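Local coordinates for exopolysaccharide biosynthesis protein (Pantoea stewartii subsp. stewartii DC283, PDB 6TGF) that modifies the glycan biofilm as an enzyme with a bacteriophage tailspike-like parallel beta-helix fold, probably by hydrolysing the exopolysaccharide, at residues Glu546-Tyr551 / Ala658-Lys663; Ile593-Lys598 / Thr625-Phe630. All blocks are in the same frame, centred on the assembly; numbering follows the deposited sequence.

Interaction 1 (Glu546-Tyr551 / Ala658-Lys663)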
loop_
_atom_site.group_PDB
_atom_site.type_symbol
_atom_site.label_atom_id
_atom_site.label_comp_id
_atom_site.label_asym_id
_atom_site.label_seq_id
_atom_site.Cartn_x
_atom_site.Cartn_y
_atom_site.Cartn_z
ATOM N N GLU B 546 1.718 -37.752 27.171
ATOM C CA GLU B 546 0.716 -36.714 27.534
ATOM C C GLU B 546 0.362 -35.956 26.252
ATOM O O GLU B 546 1.260 -35.298 25.691
ATOM C CB GLU B 546 1.246 -35.761 28.607
ATOM C CG GLU B 546 0.185 -34.808 29.135
ATOM C CD GLU B 546 0.648 -33.835 30.207
ATOM O OE1 GLU B 546 1.773 -34.006 30.720
ATOM O OE2 GLU B 546 -0.120 -32.905 30.525
ATOM N N LEU B 547 -0.885 -36.075 25.788
ATOM C CA LEU B 547 -1.373 -35.392 24.560
ATOM C C LEU B 547 -1.436 -33.886 24.827
ATOM O O LEU B 547 -0.655 -33.145 24.200
ATOM C CB LEU B 547 -2.745 -35.947 24.161
ATOM C CG LEU B 547 -2.760 -37.382 23.631
ATOM C CD1 LEU B 547 -4.152 -37.760 23.157
ATOM C CD2 LEU B 547 -1.754 -37.573 22.505
ATOM N N ALA B 548 -2.306 -33.458 25.745
ATOM C CA ALA B 548 -2.557 -32.030 26.044
ATOM C C ALA B 548 -3.320 -31.877 27.363
ATOM O O ALA B 548 -3.820 -32.890 27.888
ATOM C CB ALA B 548 -3.330 -31.410 24.904
ATOM N N ASN B 549 -3.381 -30.642 27.869
ATOM C CA ASN B 549 -4.361 -30.195 28.892
ATOM C C ASN B 549 -5.521 -29.509 28.164
ATOM O O ASN B 549 -5.268 -28.500 27.479
ATOM C CB ASN B 549 -3.740 -29.258 29.930
ATOM C CG ASN B 549 -4.765 -28.707 30.899
ATOM O OD1 ASN B 549 -5.344 -29.454 31.686
ATOM N ND2 ASN B 549 -5.004 -27.407 30.844
ATOM N N LEU B 550 -6.733 -30.053 28.292
ATOM C CA LEU B 550 -7.978 -29.478 27.716
ATOM C C LEU B 550 -8.594 -28.510 28.731
ATOM O O LEU B 550 -8.931 -28.963 29.843
ATOM C CB LEU B 550 -8.956 -30.609 27.382
ATOM C CG LEU B 550 -8.462 -31.657 26.385
ATOM C CD1 LEU B 550 -9.442 -32.817 26.305
ATOM C CD2 LEU B 550 -8.242 -31.049 25.008
ATOM N N TYR B 551 -8.730 -27.231 28.362
ATOM C CA TYR B 551 -9.457 -26.203 29.151
ATOM C C TYR B 551 -10.898 -26.102 28.640
ATOM O O TYR B 551 -11.107 -25.592 27.521
ATOM C CB TYR B 551 -8.769 -24.838 29.080
ATOM C CG TYR B 551 -9.396 -23.802 29.976
ATOM C CD1 TYR B 551 -10.457 -23.027 29.540
ATOM C CD2 TYR B 551 -8.954 -23.617 31.274
ATOM C CE1 TYR B 551 -11.052 -22.084 30.363
ATOM C CE2 TYR B 551 -9.535 -22.676 32.110
ATOM C CZ TYR B 551 -10.590 -21.908 31.654
ATOM O OH TYR B 551 -11.163 -20.979 32.473
ATOM N N ALA B 658 -12.093 -21.898 25.015
ATOM C CA ALA B 658 -11.521 -23.264 24.964
ATOM C C ALA B 658 -10.029 -23.186 24.618
ATOM O O ALA B 658 -9.633 -22.249 23.894
ATOM C CB ALA B 658 -12.274 -24.092 23.954
ATOM N N ARG B 659 -9.243 -24.139 25.123
ATOM C CA ARG B 659 -7.788 -24.267 24.847
ATOM C C ARG B 659 -7.419 -25.746 24.704
ATOM O O ARG B 659 -7.984 -26.571 25.446
ATOM C CB ARG B 659 -6.957 -23.652 25.977
ATOM C CG ARG B 659 -6.611 -22.184 25.782
ATOM C CD ARG B 659 -6.198 -21.516 27.079
ATOM N NE ARG B 659 -5.391 -22.372 27.943
ATOM C CZ ARG B 659 -5.435 -22.380 29.278
ATOM N NH1 ARG B 659 -6.262 -21.583 29.937
ATOM N NH2 ARG B 659 -4.653 -23.199 29.958
ATOM N N VAL B 660 -6.512 -26.052 23.776
ATOM C CA VAL B 660 -5.726 -27.319 23.747
ATOM C C VAL B 660 -4.274 -26.952 24.067
ATOM O O VAL B 660 -3.553 -26.522 23.147
ATOM C CB VAL B 660 -5.863 -28.053 22.397
ATOM C CG1 VAL B 660 -4.913 -29.238 22.289
ATOM C CG2 VAL B 660 -7.296 -28.504 22.152
ATOM N N ASP B 661 -3.886 -27.069 25.341
ATOM C CA ASP B 661 -2.490 -26.858 25.807
ATOM C C ASP B 661 -1.680 -28.092 25.407
ATOM O O ASP B 661 -1.490 -28.982 26.257
ATOM C CB ASP B 661 -2.428 -26.597 27.314
ATOM C CG ASP B 661 -3.279 -25.427 27.773
ATOM O OD1 ASP B 661 -3.585 -24.558 26.933
ATOM O OD2 ASP B 661 -3.631 -25.400 28.967
ATOM N N ALA B 662 -1.257 -28.143 24.142
ATOM C CA ALA B 662 -0.548 -29.287 23.526
ATOM C C ALA B 662 0.782 -29.515 24.252
ATOM O O ALA B 662 1.575 -28.557 24.351
ATOM C CB ALA B 662 -0.346 -29.040 22.051
ATOM N N LYS B 663 0.989 -30.733 24.762
ATOM C CA LYS B 663 2.262 -31.202 25.372
ATOM C C LYS B 663 2.913 -32.203 24.412
ATOM O O LYS B 663 4.078 -31.984 24.033
ATOM C CB LYS B 663 2.003 -31.834 26.744
ATOM C CG LYS B 663 1.143 -31.007 27.692
ATOM C CD LYS B 663 1.802 -29.729 28.165
ATOM C CE LYS B 663 0.859 -28.846 28.954
ATOM N NZ LYS B 663 1.449 -27.514 29.215
#
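The carboxylate of Asp661 takes bonds from both strands of this antiparallel pair. The strands belong to one sheet of a beta sandwich that follows the beta-helix, and 659-664 is an outermost strand of that sheet. Asn549 ND2 reaches Asp661 OD2 from across the pair at 3.1 Å. The bond is nearly straight, and it meets the anti side of that oxygen. On its own strand Asp661 is held side-on by Arg659. Arg659 NE bonds OD1 of Asp661 at 3.0 Å, and Arg659 NH2 bonds OD2. Each Asp661 oxygen offers its syn lone pair, and the NH2 to OD2 bond is a salt bridge. The two grips fix the rotation of the carboxylate. Asn549 is hydrogen-bonded further to Gln628 and Asp626. The guanidinium plane is 21° from the Tyr551 ring. Its centre faces Tyr551 CB, and NH1 reaches over one ring face, 3.6 Å from Tyr551 CD2. Trp506 of the second subunit joins this group, cation-pi to Arg659 and edge-to-face to Tyr551. Asn549 and Asp661 form a hydrogen-bonded backbone pair, N to O in both directions. On the opposite face from Asn549 and Asp661, Ala548, Leu550 and Val660 form an apolar patch. Trp559 touches Val660 and Leu550. Val660 CG1, anti to its backbone N (chi1 172°), comes to 3.7 Å from Ala548 CB.

Interaction 2 (Ile593-Lys598 / Thr625-Phe630)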
loop_
_atom_site.group_PDB
_atom_site.type_symbol
_atom_site.label_atom_id
_atom_site.label_comp_id
_atom_site.label_asym_id
_atom_site.label_seq_id
_atom_site.Cartn_x
_atom_site.Cartn_y
_atom_site.Cartn_z
ATOM N N ILE B 593 -11.113 -40.867 21.565
ATOM C CA ILE B 593 -11.135 -40.523 23.019
ATOM C C ILE B 593 -12.190 -39.438 23.256
ATOM O O ILE B 593 -12.048 -38.344 22.678
ATOM C CB ILE B 593 -9.739 -40.069 23.494
ATOM C CG1 ILE B 593 -8.682 -41.150 23.258
ATOM C CG2 ILE B 593 -9.774 -39.625 24.951
ATOM C CD1 ILE B 593 -7.263 -40.636 23.270
ATOM N N HIS B 594 -13.195 -39.735 24.086
ATOM C CA HIS B 594 -14.258 -38.787 24.513
ATOM C C HIS B 594 -13.907 -38.223 25.893
ATOM O O HIS B 594 -13.511 -39.015 26.769
ATOM C CB HIS B 594 -15.630 -39.472 24.504
ATOM C CG HIS B 594 -15.956 -40.130 23.206
ATOM N ND1 HIS B 594 -15.794 -41.487 23.005
ATOM C CD2 HIS B 594 -16.423 -39.627 22.044
ATOM C CE1 HIS B 594 -16.154 -41.791 21.775
ATOM N NE2 HIS B 594 -16.543 -40.667 21.165
ATOM N N VAL B 595 -14.028 -36.902 26.056
ATOM C CA VAL B 595 -13.841 -36.174 27.346
ATOM C C VAL B 595 -14.951 -35.125 27.452
ATOM O O VAL B 595 -15.077 -34.316 26.515
ATOM C CB VAL B 595 -12.443 -35.528 27.439
ATOM C CG1 VAL B 595 -12.257 -34.752 28.736
ATOM C CG2 VAL B 595 -11.331 -36.551 27.271
ATOM N N GLN B 596 -15.731 -35.156 28.536
ATOM C CA GLN B 596 -16.763 -34.133 28.853
ATOM C C GLN B 596 -16.507 -33.588 30.260
ATOM O O GLN B 596 -16.313 -34.406 31.180
ATOM C CB GLN B 596 -18.175 -34.717 28.765
ATOM C CG GLN B 596 -19.266 -33.654 28.803
ATOM C CD GLN B 596 -20.644 -34.215 29.058
ATOM O OE1 GLN B 596 -20.817 -35.194 29.779
ATOM N NE2 GLN B 596 -21.648 -33.582 28.474
ATOM N N ARG B 597 -16.505 -32.262 30.414
ATOM C CA ARG B 597 -16.520 -31.594 31.741
ATOM C C ARG B 597 -17.883 -31.868 32.386
ATOM O O ARG B 597 -18.905 -31.481 31.786
ATOM C CB ARG B 597 -16.262 -30.089 31.622
ATOM C CG ARG B 597 -16.246 -29.372 32.966
ATOM C CD ARG B 597 -16.055 -27.871 32.876
ATOM N NE ARG B 597 -16.543 -27.204 34.080
ATOM C CZ ARG B 597 -16.484 -25.894 34.308
ATOM N NH1 ARG B 597 -15.949 -25.077 33.415
ATOM N NH2 ARG B 597 -16.964 -25.403 35.438
ATOM N N LYS B 598 -17.888 -32.520 33.552
ATOM C CA LYS B 598 -19.113 -32.863 34.322
ATOM C C LYS B 598 -19.441 -31.700 35.266
ATOM O O LYS B 598 -18.776 -30.650 35.156
ATOM C CB LYS B 598 -18.904 -34.178 35.080
ATOM C CG LYS B 598 -18.431 -35.349 34.228
ATOM C CD LYS B 598 -19.351 -35.671 33.067
ATOM C CE LYS B 598 -18.946 -36.925 32.323
ATOM N NZ LYS B 598 -19.921 -37.270 31.263
ATOM N N THR B 625 -12.143 -27.028 35.313
ATOM C CA THR B 625 -11.899 -26.518 33.936
ATOM C C THR B 625 -10.853 -27.368 33.200
ATOM O O THR B 625 -11.020 -27.561 31.980
ATOM C CB THR B 625 -11.456 -25.049 33.975
ATOM O OG1 THR B 625 -10.271 -24.966 34.767
ATOM C CG2 THR B 625 -12.517 -24.131 34.538
ATOM N N ASP B 626 -9.819 -27.845 33.903
ATOM C CA ASP B 626 -8.588 -28.423 33.296
ATOM C C ASP B 626 -8.630 -29.955 33.352
ATOM O O ASP B 626 -8.946 -30.501 34.427
ATOM C CB ASP B 626 -7.342 -27.868 33.989
ATOM C CG ASP B 626 -7.238 -26.356 33.903
ATOM O OD1 ASP B 626 -6.820 -25.858 32.839
ATOM O OD2 ASP B 626 -7.596 -25.687 34.891
ATOM N N THR B 627 -8.310 -30.609 32.228
ATOM C CA THR B 627 -8.226 -32.089 32.072
ATOM C C THR B 627 -6.988 -32.447 31.239
ATOM O O THR B 627 -6.983 -32.124 30.035
ATOM C CB THR B 627 -9.486 -32.654 31.403
ATOM O OG1 THR B 627 -10.636 -32.113 32.053
ATOM C CG2 THR B 627 -9.542 -34.166 31.440
ATOM N N GLN B 628 -5.984 -33.085 31.853
ATOM C CA GLN B 628 -4.813 -33.672 31.143
ATOM C C GLN B 628 -5.190 -35.071 30.645
ATOM O O GLN B 628 -5.738 -35.848 31.448
ATOM C CB GLN B 628 -3.582 -33.752 32.047
ATOM C CG GLN B 628 -3.000 -32.394 32.413
ATOM C CD GLN B 628 -3.494 -31.904 33.751
ATOM O OE1 GLN B 628 -3.229 -32.507 34.789
ATOM N NE2 GLN B 628 -4.211 -30.792 33.736
ATOM N N VAL B 629 -4.904 -35.368 29.373
ATOM C CA VAL B 629 -5.195 -36.679 28.717
ATOM C C VAL B 629 -3.865 -37.352 28.362
ATOM O O VAL B 629 -3.049 -36.715 27.668
ATOM C CB VAL B 629 -6.092 -36.503 27.476
ATOM C CG1 VAL B 629 -6.361 -37.826 26.771
ATOM C CG2 VAL B 629 -7.403 -35.814 27.825
ATOM N N PHE B 630 -3.665 -38.586 28.837
ATOM C CA PHE B 630 -2.508 -39.461 28.518
ATOM C C PHE B 630 -2.997 -40.643 27.674
ATOM O O PHE B 630 -4.126 -41.119 27.908
ATOM C CB PHE B 630 -1.830 -39.956 29.798
ATOM C CG PHE B 630 -1.189 -38.882 30.641
ATOM C CD1 PHE B 630 -1.961 -38.043 31.428
ATOM C CD2 PHE B 630 0.188 -38.723 30.662
ATOM C CE1 PHE B 630 -1.372 -37.058 32.207
ATOM C CE2 PHE B 630 0.777 -37.741 31.446
ATOM C CZ PHE B 630 -0.005 -36.910 32.215
#
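Val595 and Val629 slide past each other in opposite directions between two antiparallel strands that share no hydrogen bond. Their axes are 9.0 Å apart, the spacing of facing sheets in a beta sandwich. The apolar contacts come first. Val595 CG2 lies 4.0 Å from Val629 CG2. The other methyl of Val595, CG1, is anti to the backbone N (chi1 179°). It meets Thr627 CG2 at 3.9 Å, and these two side chains point at each other tip to tip. Ile593 adds a looser touch, its CG2 4.3 Å from Val629 CG1. These apolar touches are all between methyl groups of branched side chains.

The second kind is polar against apolar. Arg597 and Thr625 lie side by side and point the same way. Thr625 CG2 sits obliquely to the guanidinium, 3.7 Å from Arg597 NH1. The extended Arg597 chain carries its guanidinium to the carbonyl of Ser552, which NH1 hydrogen-bonds.

Strand 589-597 lies between strands 558-564 and 602-610 in one sheet. Strand 626-633 lies between strands 543-551 and 614-620 in the other. Trp606 and Val617 pack on Ile593, and Ala602 touches Thr627.

How the interactions relate
Interaction 1 joins neighbours within one sheet, whereas interaction 2 joins that sheet to the one facing it. Strand 626-633 of interaction 2 runs beside strand 543-551 of interaction 1, and the centres are about 9 Å apart. Leu550 N and Thr627 O are 2.7 Å apart, a probable backbone hydrogen bond. A side-chain bond also ties the two: Asn549 OD1 and Gln628 NE2 are 2.7 Å apart, a probable hydrogen bond. Along the chain, 593-598 and 625-630 both fall between the two segments of interaction 1. Both interactions touch the third subunit, and interaction 1 also meets the second. A bound 1,2-ethanediol, probably from the crystallisation liquor, lies about 4 Å from the side chain of Arg659.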